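Local coordinates for uncharacterized protein ymzC (Bacillus subtilis, PDB 3KVP) that is of unknown function but belongs to the YmzC-like family, is made as a precursor with a signal sequence and so is probably exported across the membrane, at residues D[30-35]-D[41-46]. Residues are numbered along the deposited sequence; the frame is centred on the assembly and turned at random.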
loop_
_atom_site.group_PDB
_atom_site.type_symbol
_atom_site.label_atom_id
_atom_site.label_comp_id
_atom_site.label_asym_id
_atom_site.label_seq_id
_atom_site.Cartn_x
_atom_site.Cartn_y
_atom_site.Cartn_z
ATOM N N ASN D 30 6.661 -2.699 12.462
ATOM C CA ASN D 30 5.273 -3.173 12.484
ATOM C C ASN D 30 4.212 -2.122 12.801
ATOM O O ASN D 30 3.112 -2.470 13.225
ATOM C CB ASN D 30 5.118 -4.323 13.476
ATOM C CG ASN D 30 4.891 -5.665 12.800
ATOM O OD1 ASN D 30 4.674 -6.673 13.472
ATOM N ND2 ASN D 30 4.937 -5.686 11.481
ATOM N N HIS D 31 4.538 -0.846 12.637
ATOM C CA HIS D 31 3.515 0.188 12.681
ATOM C C HIS D 31 2.886 0.289 11.301
ATOM O O HIS D 31 3.448 -0.184 10.315
ATOM C CB HIS D 31 4.101 1.548 13.058
ATOM C CG HIS D 31 4.575 1.637 14.477
ATOM N ND1 HIS D 31 5.538 0.798 14.994
ATOM C CD2 HIS D 31 4.238 2.486 15.479
ATOM C CE1 HIS D 31 5.766 1.118 16.258
ATOM N NE2 HIS D 31 4.993 2.142 16.575
ATOM N N PHE D 32 1.713 0.905 11.247
ATOM C CA PHE D 32 1.018 1.190 10.001
ATOM C C PHE D 32 0.128 2.394 10.221
ATOM O O PHE D 32 -0.149 2.771 11.367
ATOM C CB PHE D 32 0.167 0.011 9.532
ATOM C CG PHE D 32 -0.865 -0.467 10.548
ATOM C CD1 PHE D 32 -2.179 -0.015 10.503
ATOM C CD2 PHE D 32 -0.530 -1.406 11.514
ATOM C CE1 PHE D 32 -3.147 -0.477 11.418
ATOM C CE2 PHE D 32 -1.485 -1.864 12.428
ATOM C CZ PHE D 32 -2.798 -1.398 12.375
ATOM N N GLY D 33 -0.323 2.994 9.127
ATOM C CA GLY D 33 -1.196 4.145 9.220
ATOM C C GLY D 33 -2.432 4.028 8.351
ATOM O O GLY D 33 -2.438 3.380 7.301
ATOM N N VAL D 34 -3.500 4.664 8.794
ATOM C CA VAL D 34 -4.689 4.744 7.989
ATOM C C VAL D 34 -4.998 6.208 7.772
ATOM O O VAL D 34 -4.789 7.044 8.647
ATOM C CB VAL D 34 -5.873 4.087 8.672
ATOM C CG1 VAL D 34 -7.067 4.105 7.744
ATOM C CG2 VAL D 34 -5.523 2.664 9.064
HETATM N N MSE D 35 -5.474 6.524 6.584
HETATM C CA MSE D 35 -5.946 7.857 6.305
HETATM C C MSE D 35 -7.399 7.713 5.905
HETATM O O MSE D 35 -7.706 7.042 4.918
HETATM C CB MSE D 35 -5.132 8.458 5.174
HETATM C CG MSE D 35 -4.731 9.903 5.420
HETATM SE SE MSE D 35 -6.079 11.231 4.919
HETATM C CE MSE D 35 -5.197 12.789 5.693
ATOM N N LYS D 41 -4.365 8.235 11.226
ATOM C CA LYS D 41 -4.277 7.457 12.457
ATOM C C LYS D 41 -3.070 6.546 12.361
ATOM O O LYS D 41 -2.924 5.829 11.372
ATOM C CB LYS D 41 -5.503 6.576 12.602
ATOM C CG LYS D 41 -6.829 7.283 12.660
ATOM C CD LYS D 41 -7.953 6.266 12.529
ATOM C CE LYS D 41 -9.236 6.920 12.064
ATOM N NZ LYS D 41 -10.135 5.935 11.399
ATOM N N ILE D 42 -2.199 6.562 13.367
ATOM C CA ILE D 42 -1.056 5.643 13.370
ATOM C C ILE D 42 -1.223 4.529 14.400
ATOM O O ILE D 42 -1.639 4.762 15.546
ATOM C CB ILE D 42 0.300 6.350 13.532
ATOM C CG1 ILE D 42 0.718 7.002 12.212
ATOM C CG2 ILE D 42 1.374 5.350 13.872
ATOM C CD1 ILE D 42 0.104 8.290 11.993
ATOM N N TYR D 43 -0.923 3.311 13.960
ATOM C CA TYR D 43 -1.138 2.121 14.755
ATOM C C TYR D 43 0.146 1.346 14.906
ATOM O O TYR D 43 1.104 1.557 14.148
ATOM C CB TYR D 43 -2.126 1.206 14.057
ATOM C CG TYR D 43 -3.503 1.765 13.897
ATOM C CD1 TYR D 43 -3.838 2.518 12.776
ATOM C CD2 TYR D 43 -4.490 1.527 14.854
ATOM C CE1 TYR D 43 -5.112 3.020 12.609
ATOM C CE2 TYR D 43 -5.783 2.037 14.697
ATOM C CZ TYR D 43 -6.079 2.781 13.567
ATOM O OH TYR D 43 -7.337 3.293 13.381
ATOM N N GLU D 44 0.147 0.432 15.877
ATOM C CA GLU D 44 1.221 -0.537 16.042
ATOM C C GLU D 44 0.641 -1.925 16.198
ATOM O O GLU D 44 -0.295 -2.124 16.964
ATOM C CB GLU D 44 2.080 -0.229 17.265
ATOM C CG GLU D 44 3.321 -1.128 17.344
ATOM C CD GLU D 44 4.226 -0.835 18.545
ATOM O OE1 GLU D 44 3.820 -0.049 19.434
ATOM O OE2 GLU D 44 5.343 -1.402 18.598
ATOM N N TYR D 45 1.182 -2.887 15.465
ATOM C CA TYR D 45 0.840 -4.274 15.733
ATOM C C TYR D 45 1.952 -4.957 16.535
ATOM O O TYR D 45 3.104 -5.013 16.095
ATOM C CB TYR D 45 0.575 -5.039 14.446
ATOM C CG TYR D 45 0.363 -6.519 14.691
ATOM C CD1 TYR D 45 -0.700 -6.970 15.453
ATOM C CD2 TYR D 45 1.240 -7.459 14.176
ATOM C CE1 TYR D 45 -0.899 -8.326 15.689
ATOM C CE2 TYR D 45 1.055 -8.810 14.396
ATOM C CZ TYR D 45 -0.017 -9.238 15.149
ATOM O OH TYR D 45 -0.191 -10.582 15.367
ATOM N N ASN D 46 1.624 -5.465 17.718
ATOM C CA ASN D 46 2.624 -6.190 18.486
ATOM C C ASN D 46 2.470 -7.688 18.302
ATOM O O ASN D 46 1.610 -8.322 18.920
ATOM C CB ASN D 46 2.549 -5.826 19.959
ATOM C CG ASN D 46 3.652 -6.474 20.775
ATOM O OD1 ASN D 46 4.284 -7.445 20.352
ATOM N ND2 ASN D 46 3.884 -5.934 21.957
#
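F32 lies across Y43 at the centre of an antiparallel beta hairpin, a worked example of how a hydrogen-bonded pair sets two rings together on one face of a sheet. The planes are nearly parallel but slid past each other, with centroids 4.9 Å apart, so the rings barely overlap; CB of Y43 lies over one face of the F32 ring, offset toward its rim, though the approach is modelled too close for its distance to be trusted. The phenylalanine reaches over its partner because CG stands between the backbone N and the carbonyl carbon (chi1 56°). V34 continues this face, which K41 shares, its CG2 lying 3.6 Å from CE1 of Y43.

On the face shared by H31, I42 and E44, the imidazole packs on an extended glutamate. CG of E44 lies over the ring, 3.7 Å from the H31 ring centroid in a CH-pi contact, and the carboxylate is stacked at 22° to the imidazole plane, while CG2 of I42 comes to the ring's edge. ND1 of H31 bonds to the carbonyl of H29, which would fix the ring's rotation. With an alanine in place of H31, CG of E44 would probably lose the ring it packs on and the carbonyl of H29 its imidazole partner.

These pairs are set by the two central strands of a four-stranded sheet, whose neighbours 23-26 and 51-59 bond to G33 and I42 respectively. A second subunit covers the aromatic face: its F25 stacks on F32, OD1 of its D60 is hydrogen-bonded to OH of Y43, and OD2 forms a salt bridge with NZ of K41. Paired backbone bonds join F32 to Y43 and V34 to K41, and beyond them N of Y45 reaches O of N30 at 3.0 Å, nearly straight.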